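PDB 3FLH: uncharacterized protein lp_1913 from Lactobacillus plantarum, which is of unknown function but carries a rhodanese-like domain, apparently without the cysteine that rhodanese sulfurtransferases use. Local coordinates for residues 34-39 with 72-77. Numbering follows the deposited sequence.
Sequences VVLDVR and KTYVVY
Tyr77 lies across the end of the neighbouring strand, its ring reaching from Val35 to Asp37. Beyond CB, its CG sits between the backbone N and the carbonyl carbon (chi1 74°), and the two edges of the ring then meet different neighbours. CD2 and CE2 run past Val35, whose CG1 meets the ring edge in plane, 3.3 Å from CE2; CD2 also lies near Leu36 O. One face of the ring lies against Asp37, whose CA sits above it, offset toward the rim, 4.0 Å from the centroid, a CH-pi contact. CE1 and CZ border the carboxylate, and at the tip OH gives a weak hydrogen bond to Asp37 OD2 (2.6 Å) and also pairs with Ile50 N. Arg39 grips the same carboxylate side-on in a salt bridge, NE meeting the syn lone pair of Asp37 OD1 at 2.9 Å and NH2 reaching OD2; its backbone N closes an Asx turn on OD1, and NH1 forms a salt bridge with Asp48. An alanine in place of Asp37 would probably leave Arg39 NE and NH2 without their acidic mate and the Tyr77 hydroxyl without one of its partners. On the other face of the sheet, Val34 CB and CG1 pack against Tyr74 CE1, Leu36 CD1 touches Tyr74 CD1 at 3.8 Å, and helix 85-95 lies against Val76 and Val38. The backbones pair in parallel, Val34 N to Thr73 O (2.9 Å), Leu36 N to Val75 O (2.7 Å) and Val38 N to Tyr77 O. Strands 33-37 and 73-77 are thus adjacent in the central parallel sheet of a rhodanese-like alpha/beta domain.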
ATOM      1  N   VAL B  34      11.129 -17.150  -9.008  1.00 14.56           N
ATOM      2  CA  VAL B  34      10.829 -16.806 -10.394  1.00 16.74           C
ATOM      3  C   VAL B  34      10.025 -15.515 -10.282  1.00 13.08           C
ATOM      4  O   VAL B  34       8.984 -15.479  -9.627  1.00 14.43           O
ATOM      5  CB  VAL B  34       9.972 -17.890 -11.097  1.00 12.64           C
ATOM      6  CG1 VAL B  34       9.585 -17.423 -12.506  1.00 21.17           C
ATOM      7  CG2 VAL B  34      10.752 -19.198 -11.173  1.00 12.82           C
ATOM      8  N   VAL B  35      10.531 -14.459 -10.904  1.00 10.39           N
ATOM      9  CA  VAL B  35       9.900 -13.146 -10.868  1.00 14.97           C
ATOM     10  C   VAL B  35       8.902 -12.990 -12.020  1.00 17.15           C
ATOM     11  O   VAL B  35       9.227 -13.285 -13.176  1.00 14.86           O
ATOM     12  CB  VAL B  35      10.982 -12.023 -10.971  1.00 15.37           C
ATOM     13  CG1 VAL B  35      10.336 -10.647 -10.919  1.00 11.35           C
ATOM     14  CG2 VAL B  35      11.994 -12.167  -9.840  1.00 13.09           C
ATOM     15  N   LEU B  36       7.694 -12.535 -11.692  1.00  7.89           N
ATOM     16  CA  LEU B  36       6.630 -12.318 -12.673  1.00 11.93           C
ATOM     17  C   LEU B  36       6.265 -10.850 -12.737  1.00 18.55           C
ATOM     18  O   LEU B  36       5.862 -10.257 -11.730  1.00 12.83           O
ATOM     19  CB  LEU B  36       5.366 -13.099 -12.301  1.00 10.41           C
ATOM     20  CG  LEU B  36       5.504 -14.597 -12.040  1.00 11.86           C
ATOM     21  CD1 LEU B  36       4.130 -15.180 -11.700  1.00 10.10           C
ATOM     22  CD2 LEU B  36       6.092 -15.284 -13.276  1.00 12.70           C
ATOM     23  N   ASP B  37       6.404 -10.265 -13.923  1.00 10.42           N
ATOM     24  CA  ASP B  37       6.074  -8.858 -14.143  1.00 11.57           C
ATOM     25  C   ASP B  37       4.589  -8.858 -14.501  1.00 11.12           C
ATOM     26  O   ASP B  37       4.224  -9.226 -15.612  1.00 11.09           O
ATOM     27  CB  ASP B  37       6.896  -8.308 -15.319  1.00  6.65           C
ATOM     28  CG  ASP B  37       6.776  -6.813 -15.473  1.00  8.56           C
ATOM     29  OD1 ASP B  37       5.648  -6.279 -15.369  1.00 14.32           O
ATOM     30  OD2 ASP B  37       7.821  -6.151 -15.706  1.00 14.08           O
ATOM     31  N   VAL B  38       3.734  -8.457 -13.567  1.00 15.93           N
ATOM     32  CA  VAL B  38       2.297  -8.467 -13.830  1.00 13.63           C
ATOM     33  C   VAL B  38       1.717  -7.144 -14.321  1.00 16.72           C
ATOM     34  O   VAL B  38       0.503  -6.951 -14.285  1.00 17.14           O
ATOM     35  CB  VAL B  38       1.506  -8.919 -12.583  1.00  8.70           C
ATOM     36  CG1 VAL B  38       2.004 -10.287 -12.125  1.00 11.46           C
ATOM     37  CG2 VAL B  38       1.657  -7.902 -11.467  1.00 10.49           C
ATOM     38  N   ARG B  39       2.577  -6.238 -14.780  1.00 14.29           N
ATOM     39  CA  ARG B  39       2.117  -4.945 -15.293  1.00 20.26           C
ATOM     40  C   ARG B  39       1.295  -5.169 -16.567  1.00 23.37           C
ATOM     41  O   ARG B  39       1.381  -6.229 -17.184  1.00 20.03           O
ATOM     42  CB  ARG B  39       3.309  -4.035 -15.626  1.00 14.05           C
ATOM     43  CG  ARG B  39       4.131  -3.534 -14.437  1.00 15.04           C
ATOM     44  CD  ARG B  39       5.317  -2.687 -14.917  1.00 12.76           C
ATOM     45  NE  ARG B  39       6.251  -3.471 -15.728  1.00 15.22           N
ATOM     46  CZ  ARG B  39       7.159  -2.953 -16.554  1.00 16.22           C
ATOM     47  NH1 ARG B  39       7.270  -1.637 -16.692  1.00 12.54           N
ATOM     48  NH2 ARG B  39       7.956  -3.756 -17.252  1.00  9.92           N
ATOM     49  N   LYS B  72       8.555 -24.016  -7.884  1.00 28.94           N
ATOM     50  CA  LYS B  72       9.179 -22.703  -7.762  1.00 22.52           C
ATOM     51  C   LYS B  72       8.352 -21.726  -6.923  1.00 25.05           C
ATOM     52  O   LYS B  72       7.141 -21.885  -6.776  1.00 21.45           O
ATOM     53  CB  LYS B  72       9.390 -22.102  -9.154  1.00 18.62           C
ATOM     54  CG  LYS B  72      10.323 -22.893 -10.055  1.00 26.63           C
ATOM     55  CD  LYS B  72      11.770 -22.774  -9.596  1.00 38.00           C
ATOM     56  CE  LYS B  72      12.719 -23.477 -10.565  1.00 37.88           C
ATOM     57  NZ  LYS B  72      14.138 -23.265 -10.190  1.00 27.85           N
ATOM     58  N   THR B  73       9.016 -20.719  -6.367  1.00 19.20           N
ATOM     59  CA  THR B  73       8.317 -19.705  -5.594  1.00 16.06           C
ATOM     60  C   THR B  73       8.258 -18.472  -6.482  1.00 17.07           C
ATOM     61  O   THR B  73       9.275 -18.019  -7.008  1.00 17.30           O
ATOM     62  CB  THR B  73       9.046 -19.383  -4.273  1.00 16.54           C
ATOM     63  OG1 THR B  73       8.997 -20.530  -3.418  1.00 19.65           O
ATOM     64  CG2 THR B  73       8.378 -18.211  -3.557  1.00 14.42           C
ATOM     65  N   TYR B  74       7.056 -17.936  -6.663  1.00 16.69           N
ATOM     66  CA  TYR B  74       6.875 -16.775  -7.522  1.00 14.31           C
ATOM     67  C   TYR B  74       6.808 -15.447  -6.793  1.00 12.20           C
ATOM     68  O   TYR B  74       6.248 -15.351  -5.705  1.00 20.08           O
ATOM     69  CB  TYR B  74       5.627 -16.999  -8.369  1.00 16.54           C
ATOM     70  CG  TYR B  74       5.821 -18.169  -9.301  1.00 17.65           C
ATOM     71  CD1 TYR B  74       6.454 -18.001 -10.535  1.00 13.23           C
ATOM     72  CD2 TYR B  74       5.479 -19.463  -8.906  1.00 11.80           C
ATOM     73  CE1 TYR B  74       6.745 -19.094 -11.347  1.00 15.02           C
ATOM     74  CE2 TYR B  74       5.769 -20.560  -9.711  1.00 12.75           C
ATOM     75  CZ  TYR B  74       6.403 -20.365 -10.926  1.00  8.82           C
ATOM     76  OH  TYR B  74       6.698 -21.441 -11.720  1.00 12.14           O
ATOM     77  N   VAL B  75       7.406 -14.429  -7.403  1.00 15.10           N
ATOM     78  CA  VAL B  75       7.419 -13.076  -6.855  1.00 17.14           C
ATOM     79  C   VAL B  75       6.786 -12.175  -7.915  1.00 14.98           C
ATOM     80  O   VAL B  75       7.287 -12.072  -9.032  1.00 14.29           O
ATOM     81  CB  VAL B  75       8.870 -12.598  -6.561  1.00 14.82           C
ATOM     82  CG1 VAL B  75       8.861 -11.193  -5.975  1.00 14.12           C
ATOM     83  CG2 VAL B  75       9.550 -13.567  -5.590  1.00 23.72           C
ATOM     84  N   VAL B  76       5.681 -11.528  -7.567  1.00 13.42           N
ATOM     85  CA  VAL B  76       4.997 -10.660  -8.515  1.00 10.48           C
ATOM     86  C   VAL B  76       5.266  -9.187  -8.216  1.00 13.04           C
ATOM     87  O   VAL B  76       5.618  -8.835  -7.094  1.00 12.51           O
ATOM     88  CB  VAL B  76       3.461 -10.893  -8.473  1.00  8.36           C
ATOM     89  CG1 VAL B  76       3.134 -12.338  -8.810  1.00 12.92           C
ATOM     90  CG2 VAL B  76       2.925 -10.545  -7.094  1.00  8.09           C
ATOM     91  N   TYR B  77       5.108  -8.332  -9.225  1.00 12.87           N
ATOM     92  CA  TYR B  77       5.295  -6.897  -9.037  1.00 15.85           C
ATOM     93  C   TYR B  77       4.621  -6.073 -10.129  1.00 10.54           C
ATOM     94  O   TYR B  77       4.532  -6.493 -11.284  1.00 10.90           O
ATOM     95  CB  TYR B  77       6.790  -6.544  -8.976  1.00 11.13           C
ATOM     96  CG  TYR B  77       7.514  -6.602 -10.309  1.00 12.71           C
ATOM     97  CD1 TYR B  77       7.421  -5.547 -11.229  1.00  7.13           C
ATOM     98  CD2 TYR B  77       8.307  -7.702 -10.642  1.00 13.57           C
ATOM     99  CE1 TYR B  77       8.104  -5.592 -12.441  1.00 11.63           C
ATOM    100  CE2 TYR B  77       8.996  -7.755 -11.851  1.00 15.09           C
ATOM    101  CZ  TYR B  77       8.893  -6.703 -12.737  1.00 11.98           C
ATOM    102  OH  TYR B  77       9.603  -6.742 -13.907  1.00 13.17           O
TER